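Local coordinates for protein BIS(5'-nucleosyl)-tetraphosphatase (Diadenosine tetraphosphatase), putative (Plasmodium falciparum, PDB 5CFJ) that probably hydrolyses diadenosine tetraphosphate asymmetrically, as a Nudix hydrolase, at residues K77-Q82 against E144-K149; G10-R15 against Y98-L103; K83-N88 against E134-L139. One frame throughout, in Å; residues are numbered along the deposited sequence.

Contact 1. Residues K77-Q82 against E144-K149; sequences KLLNYQ and EEFLNK
Phe146, near the end of the C-terminal helix, lays its ring against Leu79, Asn80 and Tyr81, where the strand turns a corner. Its CB points toward the strand, and CG stands anti to the backbone N (chi1 169°). At the base of the side chain, Phe146 CB meets Tyr81 CD2 at 3.8 Å, and CG touches the same carbon. The middle of the ring is covered by Tyr81 CB, which lies 3.9 Å from the Phe146 ring centroid and only 9° off its normal, a CH-pi contact over one face. Farther out, Phe146 CE2 packs on Leu79 CB at 4.0 Å, while Phe146 CE1 approaches Asn80 O at 3.5 Å, with CZ also close to the same carbonyl. The two aromatic side chains run past each other in opposite directions, their planes at 45°. Beside them Leu147 CD2 reaches Leu79 CD1 at 3.6 Å, these side chains crossing at about a right angle. No hydrogen bond spans the contact. Asn80 is the centre of an inverse gamma turn, and Leu79, Phe146 and Leu147 also pack on strand 92-103. Here the last turn of a C-terminal helix closes over the sheet of a Nudix fold at a break in an outer strand.

Contact 2. Residues G10-R15 against Y98-L103; sequences GILLCR and YYLAML. With SO4 (sulfate ion), chain D.
Ile11, with chi1 at -61°, has CG1 beside its backbone N and CG2 anti to it, and this branch meets Ala101 CB at 3.6 Å. CD1 of the same isoleucine comes up to Tyr99 CB, the two side chains crossing at about a right angle. Two residues on, Leu13 CD1 spans Ala101 CB and Leu103 CB, each 4.1 Å away. The other face of the strand pair is lined by Leu12, Cys14, Tyr98, Leu100 and Met102. There Leu100 CD1 lies between Leu12 CD2 and Cys14 SG, 4.0 Å from either, and the sulfur, held between its own backbone N and carbonyl carbon (chi1 73°), also packs on Met102 CB. Underneath, the strands run parallel in register from Gly10 with Tyr98 to Cys14 with Met102. Five backbone hydrogen bonds join them, Cys14 N to Ala101 O and Leu103 N to Cys14 O being the shortest at 2.8 Å. At the strand end the Arg15 guanidinium grips a sulfate ion, probably from the crystallisation liquor, with two bonds: NH1 to O2 at 3.0 Å and NH2 to O3. Its NE forms a salt bridge with Glu31, and Trp121 adds a cation-pi contact. The pair is the buried centre of the alpha/beta/alpha sandwich of the Nudix fold. Ile11 and Tyr99 face helix 57-69, which carries the REXXEE part of the Nudix box, whereas Leu12, Tyr98 and Leu100 are covered by helix 134-147. Strand 76-89 borders segment 98-103, and strand 30-37 pairs with segment 10-15.

Contact 3. Residues K83-N88 against E134-L139; sequences KTLKYN and ESLADL. With SO4 (sulfate ion), chain B.
Leu85 and Ser135 meet where strand 83-88 runs under the first turns of the C-terminal helix, and the flat group beside them is the Tyr87 ring. Its edge carries a sulfate: oxygen O2 lies in the ring plane and accepts a short hydrogen bond of 2.5 Å from Tyr87 OH, with the neighbouring CE2 also close to the ion. That hydroxyl has a second hydrogen-bond partner in Thr96. The ion, probably from the crystallisation liquor, is further held by His43, Lys48 and Lys94, a cluster consistent with a phosphate-binding pocket. The packing itself centres on Leu85, whose CG lies beside the backbone N (chi1 -52°), and from it both methyls reach Ser135. Leu85 CD1 touches Ser135 CB and Leu136 CD2, each at 3.9 Å, and it lies 3.8 Å from Ser135 O; CD2 leans on the same carbonyl oxygen. A turn farther along the helix, Leu139 CD1 rests on Lys83 CB at 3.8 Å and on CD of the same lysine, the two side chains sliding past each other in opposite directions. Beyond CG the lysine is extended, and its NZ donates to a water 2.7 Å away, which donates in turn to Ser135 O. This carbonyl oxygen therefore takes a water bond besides the helical one from Leu139 N, 3.0 Å long. The ammonium also forms a salt bridge with Glu142, one turn on from Asp138. Segments 83-88 and 134-139 run nearly antiparallel (164°), their axes 9.3 Å apart at closest. Within the sheet, segment 83-88 pairs with strand 92-103, whose Tyr98 also packs on Leu139.

Contacts 1 and 3 are two ends of one interface, helix 134-147 lying along strand 76-89; their centres are about 16 Å apart, and Tyr81 OH meets Leu139 CD1 at 3.8 Å where they join. Contact 2 supplies the sheet beneath, its centre about 9 Å from that of contact 1 and 15 Å from that of contact 3. Strand 92-103 is the link, probably hydrogen-bonded through Leu100 O to Leu79 N and through Tyr98 N to Lys83 O, both 2.9 Å. Helix 57-69, with the REXXEE part of the Nudix box, packs on the opposite sheet face, at Ile11 and Tyr99. One sulfate lies at Tyr87 in contact 3, another at Arg15 in contact 2.

Contact 1. Residues K77-Q82 against E144-K149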
loop_
_atom_site.group_PDB
_atom_site.type_symbol
_atom_site.label_atom_id
_atom_site.label_comp_id
_atom_site.label_asym_id
_atom_site.label_seq_id
_atom_site.Cartn_x
_atom_site.Cartn_y
_atom_site.Cartn_z
ATOM N N LYS A 77 -10.468 6.027 6.188
ATOM C CA LYS A 77 -10.288 7.455 6.346
ATOM C C LYS A 77 -8.983 7.855 5.695
ATOM O O LYS A 77 -7.913 7.417 6.121
ATOM C CB LYS A 77 -10.267 7.836 7.815
ATOM C CG LYS A 77 -10.084 9.311 8.065
ATOM C CD LYS A 77 -9.963 9.584 9.552
ATOM C CE LYS A 77 -9.700 11.042 9.858
ATOM N NZ LYS A 77 -9.630 11.244 11.332
ATOM N N LEU A 78 -9.059 8.666 4.651
ATOM C CA LEU A 78 -7.861 9.189 4.017
ATOM C C LEU A 78 -7.183 10.146 4.978
ATOM O O LEU A 78 -7.811 11.065 5.504
ATOM C CB LEU A 78 -8.189 9.873 2.689
ATOM C CG LEU A 78 -8.638 8.948 1.554
ATOM C CD1 LEU A 78 -9.316 9.741 0.445
ATOM C CD2 LEU A 78 -7.464 8.160 1.002
ATOM N N LEU A 79 -5.901 9.917 5.217
ATOM C CA LEU A 79 -5.145 10.758 6.133
ATOM C C LEU A 79 -4.232 11.706 5.380
ATOM O O LEU A 79 -3.952 11.525 4.193
ATOM C CB LEU A 79 -4.326 9.903 7.101
ATOM C CG LEU A 79 -5.172 8.914 7.908
ATOM C CD1 LEU A 79 -4.285 8.066 8.805
ATOM C CD2 LEU A 79 -6.243 9.630 8.730
ATOM N N ASN A 80 -3.749 12.717 6.084
ATOM C CA ASN A 80 -2.946 13.757 5.466
ATOM C C ASN A 80 -1.468 13.378 5.339
ATOM O O ASN A 80 -0.583 14.097 5.803
ATOM C CB ASN A 80 -3.088 15.043 6.263
ATOM C CG ASN A 80 -2.440 16.198 5.579
ATOM O OD1 ASN A 80 -2.484 16.294 4.349
ATOM N ND2 ASN A 80 -1.798 17.071 6.352
ATOM N N TYR A 81 -1.200 12.246 4.704
ATOM C CA TYR A 81 0.163 11.791 4.488
ATOM C C TYR A 81 0.263 11.164 3.112
ATOM O O TYR A 81 -0.545 10.313 2.751
ATOM C CB TYR A 81 0.594 10.780 5.562
ATOM C CG TYR A 81 1.987 10.243 5.344
ATOM C CD1 TYR A 81 2.214 9.164 4.497
ATOM C CD2 TYR A 81 3.079 10.821 5.962
ATOM C CE1 TYR A 81 3.493 8.676 4.266
ATOM C CE2 TYR A 81 4.364 10.342 5.739
ATOM C CZ TYR A 81 4.559 9.266 4.892
ATOM O OH TYR A 81 5.822 8.782 4.666
ATOM N N GLN A 82 1.264 11.576 2.348
ATOM C CA GLN A 82 1.573 10.926 1.081
ATOM C C GLN A 82 3.070 10.933 0.868
ATOM O O GLN A 82 3.784 11.790 1.399
ATOM C CB GLN A 82 0.880 11.617 -0.086
ATOM C CG GLN A 82 1.378 13.030 -0.317
ATOM C CD GLN A 82 0.806 13.657 -1.572
ATOM O OE1 GLN A 82 1.522 13.883 -2.550
ATOM N NE2 GLN A 82 -0.487 13.961 -1.545
ATOM N N GLU A 144 4.311 5.433 10.230
ATOM C CA GLU A 144 4.048 5.219 11.653
ATOM C C GLU A 144 4.412 6.449 12.481
ATOM O O GLU A 144 3.712 6.788 13.445
ATOM C CB GLU A 144 4.788 3.987 12.155
ATOM C CG GLU A 144 4.162 2.706 11.646
ATOM C CD GLU A 144 4.573 1.497 12.445
ATOM O OE1 GLU A 144 5.772 1.362 12.752
ATOM O OE2 GLU A 144 3.688 0.685 12.780
ATOM N N GLU A 145 5.487 7.126 12.089
ATOM C CA GLU A 145 5.844 8.398 12.719
ATOM C C GLU A 145 4.714 9.426 12.578
ATOM O O GLU A 145 4.356 10.106 13.545
ATOM C CB GLU A 145 7.138 8.929 12.108
ATOM C CG GLU A 145 7.809 10.038 12.876
ATOM C CD GLU A 145 9.303 10.066 12.622
ATOM O OE1 GLU A 145 9.807 9.124 11.975
ATOM O OE2 GLU A 145 9.973 11.020 13.071
ATOM N N PHE A 146 4.148 9.537 11.377
ATOM C CA PHE A 146 3.018 10.440 11.174
ATOM C C PHE A 146 1.830 10.054 12.057
ATOM O O PHE A 146 1.199 10.916 12.688
ATOM C CB PHE A 146 2.600 10.465 9.703
ATOM C CG PHE A 146 1.286 11.159 9.462
ATOM C CD1 PHE A 146 1.225 12.536 9.299
ATOM C CD2 PHE A 146 0.106 10.437 9.405
ATOM C CE1 PHE A 146 0.015 13.174 9.087
ATOM C CE2 PHE A 146 -1.106 11.068 9.203
ATOM C CZ PHE A 146 -1.153 12.435 9.038
ATOM N N LEU A 147 1.523 8.760 12.100
ATOM C CA LEU A 147 0.356 8.271 12.833
ATOM C C LEU A 147 0.449 8.508 14.335
ATOM O O LEU A 147 -0.564 8.510 15.032
ATOM C CB LEU A 147 0.153 6.786 12.553
ATOM C CG LEU A 147 -0.355 6.443 11.151
ATOM C CD1 LEU A 147 -0.060 4.989 10.815
ATOM C CD2 LEU A 147 -1.852 6.726 11.040
ATOM N N ASN A 148 1.664 8.711 14.831
ATOM C CA ASN A 148 1.861 8.922 16.253
ATOM C C ASN A 148 1.886 10.398 16.644
ATOM O O ASN A 148 2.088 10.733 17.807
ATOM C CB ASN A 148 3.138 8.218 16.701
ATOM C CG ASN A 148 2.911 6.743 16.985
ATOM O OD1 ASN A 148 2.507 6.370 18.089
ATOM N ND2 ASN A 148 3.160 5.898 15.992
ATOM N N LYS A 149 1.669 11.285 15.679
ATOM C CA LYS A 149 1.512 12.702 16.003
ATOM C C LYS A 149 0.205 12.943 16.757
ATOM O O LYS A 149 -0.342 14.045 16.734
ATOM C CB LYS A 149 1.551 13.558 14.737
ATOM C CG LYS A 149 2.885 13.555 14.024
ATOM C CD LYS A 149 2.824 14.385 12.751
ATOM C CE LYS A 149 4.206 14.553 12.154
ATOM N NZ LYS A 149 4.177 15.407 10.946
#

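Contact 2. Residues G10-R15 against Y98-L103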
loop_
_atom_site.group_PDB
_atom_site.type_symbol
_atom_site.label_atom_id
_atom_site.label_comp_id
_atom_site.label_asym_id
_atom_site.label_seq_id
_atom_site.Cartn_x
_atom_site.Cartn_y
_atom_site.Cartn_z
ATOM N N GLY A 10 -1.150 4.465 -5.233
ATOM C CA GLY A 10 -1.754 3.475 -4.372
ATOM C C GLY A 10 -2.171 4.017 -3.032
ATOM O O GLY A 10 -1.802 5.126 -2.638
ATOM N N ILE A 11 -2.960 3.222 -2.329
ATOM C CA ILE A 11 -3.335 3.549 -0.966
ATOM C C ILE A 11 -2.440 2.741 -0.039
ATOM O O ILE A 11 -2.395 1.513 -0.119
ATOM C CB ILE A 11 -4.822 3.247 -0.659
ATOM C CG1 ILE A 11 -5.759 4.070 -1.557
ATOM C CG2 ILE A 11 -5.121 3.477 0.829
ATOM C CD1 ILE A 11 -5.729 5.578 -1.276
ATOM N N LEU A 12 -1.702 3.433 0.820
ATOM C CA LEU A 12 -1.024 2.772 1.923
ATOM C C LEU A 12 -2.067 2.611 3.019
ATOM O O LEU A 12 -2.315 3.521 3.817
ATOM C CB LEU A 12 0.192 3.566 2.396
ATOM C CG LEU A 12 0.967 2.945 3.553
ATOM C CD1 LEU A 12 1.519 1.581 3.147
ATOM C CD2 LEU A 12 2.081 3.885 3.996
ATOM N N LEU A 13 -2.731 1.468 2.985
ATOM C CA LEU A 13 -3.836 1.175 3.881
ATOM C C LEU A 13 -3.299 0.599 5.180
ATOM O O LEU A 13 -2.570 -0.394 5.172
ATOM C CB LEU A 13 -4.824 0.208 3.222
ATOM C CG LEU A 13 -6.135 -0.011 3.968
ATOM C CD1 LEU A 13 -6.956 1.284 4.015
ATOM C CD2 LEU A 13 -6.933 -1.130 3.307
ATOM N N CYS A 14 -3.645 1.233 6.293
ATOM C CA CYS A 14 -3.196 0.785 7.603
ATOM C C CYS A 14 -4.380 0.487 8.509
ATOM O O CYS A 14 -5.515 0.848 8.202
ATOM C CB CYS A 14 -2.270 1.820 8.259
ATOM S SG CYS A 14 -3.058 3.312 8.865
ATOM N N ARG A 15 -4.107 -0.199 9.610
ATOM C CA ARG A 15 -5.091 -0.436 10.652
ATOM C C ARG A 15 -4.370 -0.461 11.989
ATOM O O ARG A 15 -3.182 -0.796 12.061
ATOM C CB ARG A 15 -5.845 -1.747 10.415
ATOM C CG ARG A 15 -5.003 -2.999 10.611
ATOM C CD ARG A 15 -5.785 -4.255 10.275
ATOM N NE ARG A 15 -5.042 -5.450 10.669
ATOM C CZ ARG A 15 -5.475 -6.693 10.498
ATOM N NH1 ARG A 15 -6.662 -6.913 9.956
ATOM N NH2 ARG A 15 -4.723 -7.715 10.885
ATOM N N TYR A 98 2.088 6.941 -2.773
ATOM C CA TYR A 98 1.188 6.299 -1.824
ATOM C C TYR A 98 0.506 7.345 -0.962
ATOM O O TYR A 98 1.155 8.280 -0.485
ATOM C CB TYR A 98 1.944 5.320 -0.933
ATOM C CG TYR A 98 2.470 4.114 -1.658
ATOM C CD1 TYR A 98 1.629 3.056 -1.985
ATOM C CD2 TYR A 98 3.813 4.024 -2.023
ATOM C CE1 TYR A 98 2.111 1.939 -2.644
ATOM C CE2 TYR A 98 4.301 2.910 -2.676
ATOM C CZ TYR A 98 3.447 1.873 -2.992
ATOM O OH TYR A 98 3.917 0.750 -3.649
ATOM N N TYR A 99 -0.796 7.156 -0.755
ATOM C CA TYR A 99 -1.621 8.017 0.091
ATOM C C TYR A 99 -2.045 7.191 1.289
ATOM O O TYR A 99 -2.619 6.123 1.122
ATOM C CB TYR A 99 -2.853 8.521 -0.668
ATOM C CG TYR A 99 -2.527 9.187 -1.992
ATOM C CD1 TYR A 99 -2.431 8.438 -3.156
ATOM C CD2 TYR A 99 -2.296 10.553 -2.073
ATOM C CE1 TYR A 99 -2.130 9.026 -4.368
ATOM C CE2 TYR A 99 -1.991 11.154 -3.290
ATOM C CZ TYR A 99 -1.904 10.378 -4.423
ATOM O OH TYR A 99 -1.602 10.945 -5.632
ATOM N N LEU A 100 -1.759 7.667 2.492
ATOM C CA LEU A 100 -2.087 6.919 3.702
ATOM C C LEU A 100 -3.579 6.940 3.998
ATOM O O LEU A 100 -4.223 7.983 3.892
ATOM C CB LEU A 100 -1.321 7.498 4.887
ATOM C CG LEU A 100 -1.428 6.800 6.248
ATOM C CD1 LEU A 100 -0.838 5.394 6.219
ATOM C CD2 LEU A 100 -0.757 7.631 7.326
ATOM N N ALA A 101 -4.127 5.797 4.387
ATOM C CA ALA A 101 -5.519 5.734 4.823
ATOM C C ALA A 101 -5.648 4.737 5.958
ATOM O O ALA A 101 -4.924 3.744 5.988
ATOM C CB ALA A 101 -6.431 5.345 3.672
ATOM N N MET A 102 -6.556 4.998 6.891
ATOM C CA MET A 102 -6.788 4.058 7.973
ATOM C C MET A 102 -8.108 3.334 7.784
ATOM O O MET A 102 -9.179 3.941 7.689
ATOM C CB MET A 102 -6.765 4.752 9.328
ATOM C CG MET A 102 -6.727 3.762 10.481
ATOM S SD MET A 102 -6.783 4.585 12.078
ATOM C CE MET A 102 -5.326 5.623 11.994
ATOM N N LEU A 103 -8.010 2.015 7.718
ATOM C CA LEU A 103 -9.170 1.163 7.619
ATOM C C LEU A 103 -9.908 1.260 8.941
ATOM O O LEU A 103 -9.315 1.074 9.998
ATOM C CB LEU A 103 -8.746 -0.266 7.319
ATOM C CG LEU A 103 -9.851 -1.267 7.003
ATOM C CD1 LEU A 103 -10.581 -0.906 5.714
ATOM C CD2 LEU A 103 -9.237 -2.641 6.921
HETATM S S SO4 D . -6.115 -10.779 9.271
HETATM O O1 SO4 D . -5.843 -10.974 7.853
HETATM O O2 SO4 D . -7.175 -9.784 9.431
HETATM O O3 SO4 D . -4.894 -10.330 9.931
HETATM O O4 SO4 D . -6.546 -12.047 9.854
#

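Contact 3. Residues K83-N88 against E134-L139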
loop_
_atom_site.group_PDB
_atom_site.type_symbol
_atom_site.label_atom_id
_atom_site.label_comp_id
_atom_site.label_asym_id
_atom_site.label_seq_id
_atom_site.Cartn_x
_atom_site.Cartn_y
_atom_site.Cartn_z
ATOM N N LYS A 83 3.551 9.975 0.092
ATOM C CA LYS A 83 4.959 9.976 -0.269
ATOM C C LYS A 83 5.135 9.384 -1.645
ATOM O O LYS A 83 4.510 8.378 -1.990
ATOM C CB LYS A 83 5.811 9.205 0.746
ATOM C CG LYS A 83 7.325 9.391 0.513
ATOM C CD LYS A 83 8.204 8.709 1.548
ATOM C CE LYS A 83 9.667 9.039 1.276
ATOM N NZ LYS A 83 10.605 8.412 2.250
ATOM N N THR A 84 6.019 10.001 -2.416
ATOM C CA THR A 84 6.377 9.507 -3.731
ATOM C C THR A 84 7.741 8.829 -3.649
ATOM O O THR A 84 8.710 9.399 -3.153
ATOM C CB THR A 84 6.384 10.644 -4.749
ATOM O OG1 THR A 84 5.068 11.208 -4.823
ATOM C CG2 THR A 84 6.761 10.139 -6.109
ATOM N N LEU A 85 7.790 7.592 -4.117
ATOM C CA LEU A 85 9.012 6.806 -4.184
ATOM C C LEU A 85 9.463 6.719 -5.618
ATOM O O LEU A 85 8.696 6.331 -6.476
ATOM C CB LEU A 85 8.778 5.394 -3.644
ATOM C CG LEU A 85 8.145 5.261 -2.265
ATOM C CD1 LEU A 85 8.042 3.797 -1.871
ATOM C CD2 LEU A 85 8.926 6.050 -1.230
ATOM N N LYS A 86 10.712 7.064 -5.879
ATOM C CA LYS A 86 11.275 6.883 -7.204
ATOM C C LYS A 86 12.346 5.811 -7.141
ATOM O O LYS A 86 13.234 5.854 -6.292
ATOM C CB LYS A 86 11.851 8.183 -7.755
ATOM C CG LYS A 86 12.441 7.965 -9.135
ATOM C CD LYS A 86 12.714 9.245 -9.863
ATOM C CE LYS A 86 13.076 8.949 -11.307
ATOM N NZ LYS A 86 13.343 10.192 -12.063
ATOM N N TYR A 87 12.253 4.848 -8.050
ATOM C CA TYR A 87 13.139 3.696 -8.034
ATOM C C TYR A 87 13.248 3.117 -9.427
ATOM O O TYR A 87 12.577 3.574 -10.340
ATOM C CB TYR A 87 12.634 2.643 -7.047
ATOM C CG TYR A 87 11.171 2.269 -7.198
ATOM C CD1 TYR A 87 10.174 3.052 -6.630
ATOM C CD2 TYR A 87 10.787 1.123 -7.890
ATOM C CE1 TYR A 87 8.837 2.715 -6.753
ATOM C CE2 TYR A 87 9.444 0.772 -8.015
ATOM C CZ TYR A 87 8.475 1.578 -7.444
ATOM O OH TYR A 87 7.135 1.257 -7.542
ATOM N N ASN A 88 14.105 2.119 -9.602
ATOM C CA ASN A 88 14.297 1.543 -10.923
ATOM C C ASN A 88 13.688 0.161 -11.063
ATOM O O ASN A 88 13.713 -0.639 -10.129
ATOM C CB ASN A 88 15.783 1.494 -11.262
ATOM C CG ASN A 88 16.374 2.871 -11.457
ATOM O OD1 ASN A 88 15.747 3.747 -12.054
ATOM N ND2 ASN A 88 17.585 3.074 -10.953
ATOM N N GLU A 134 14.270 -0.752 0.476
ATOM C CA GLU A 134 14.445 0.296 1.471
ATOM C C GLU A 134 13.394 1.382 1.354
ATOM O O GLU A 134 12.904 1.876 2.363
ATOM C CB GLU A 134 15.832 0.921 1.354
ATOM C CG GLU A 134 16.928 0.001 1.830
ATOM C CD GLU A 134 18.324 0.543 1.590
ATOM O OE1 GLU A 134 18.464 1.712 1.172
ATOM O OE2 GLU A 134 19.286 -0.214 1.823
ATOM N N SER A 135 13.044 1.752 0.129
ATOM C CA SER A 135 12.043 2.804 -0.080
ATOM C C SER A 135 10.716 2.498 0.623
ATOM O O SER A 135 10.131 3.364 1.300
ATOM C CB SER A 135 11.805 3.018 -1.578
ATOM O OG SER A 135 11.459 1.804 -2.227
ATOM N N LEU A 136 10.257 1.257 0.476
ATOM C CA LEU A 136 8.996 0.826 1.073
ATOM C C LEU A 136 9.107 0.632 2.577
ATOM O O LEU A 136 8.201 1.015 3.328
ATOM C CB LEU A 136 8.506 -0.475 0.434
ATOM C CG LEU A 136 7.623 -0.355 -0.798
ATOM C CD1 LEU A 136 7.205 -1.727 -1.271
ATOM C CD2 LEU A 136 6.404 0.509 -0.490
ATOM N N ALA A 137 10.210 0.030 3.012
ATOM C CA ALA A 137 10.428 -0.162 4.442
ATOM C C ALA A 137 10.384 1.189 5.168
ATOM O O ALA A 137 9.721 1.386 6.220
ATOM C CB ALA A 137 11.756 -0.867 4.677
ATOM N N ASP A 138 11.081 2.142 4.565
ATOM C CA ASP A 138 11.181 3.462 5.139
ATOM C C ASP A 138 9.834 4.166 5.085
ATOM O O ASP A 138 9.477 4.871 6.028
ATOM C CB ASP A 138 12.250 4.285 4.428
ATOM C CG ASP A 138 13.643 3.754 4.682
ATOM O OD1 ASP A 138 13.800 2.918 5.597
ATOM O OD2 ASP A 138 14.579 4.166 3.975
ATOM N N LEU A 139 9.071 3.959 4.006
ATOM C CA LEU A 139 7.708 4.473 3.943
ATOM C C LEU A 139 6.911 4.011 5.152
ATOM O O LEU A 139 6.197 4.809 5.771
ATOM C CB LEU A 139 7.031 4.016 2.656
ATOM C CG LEU A 139 5.545 4.347 2.505
ATOM C CD1 LEU A 139 5.317 5.851 2.371
ATOM C CD2 LEU A 139 4.963 3.606 1.310
HETATM S S SO4 B . 6.754 -2.329 -8.419
HETATM O O1 SO4 B . 5.648 -3.179 -7.988
HETATM O O2 SO4 B . 6.343 -0.934 -8.521
HETATM O O3 SO4 B . 7.849 -2.453 -7.460
HETATM O O4 SO4 B . 7.227 -2.794 -9.722
HETATM O O HOH W 1 11.126 5.907 1.262
#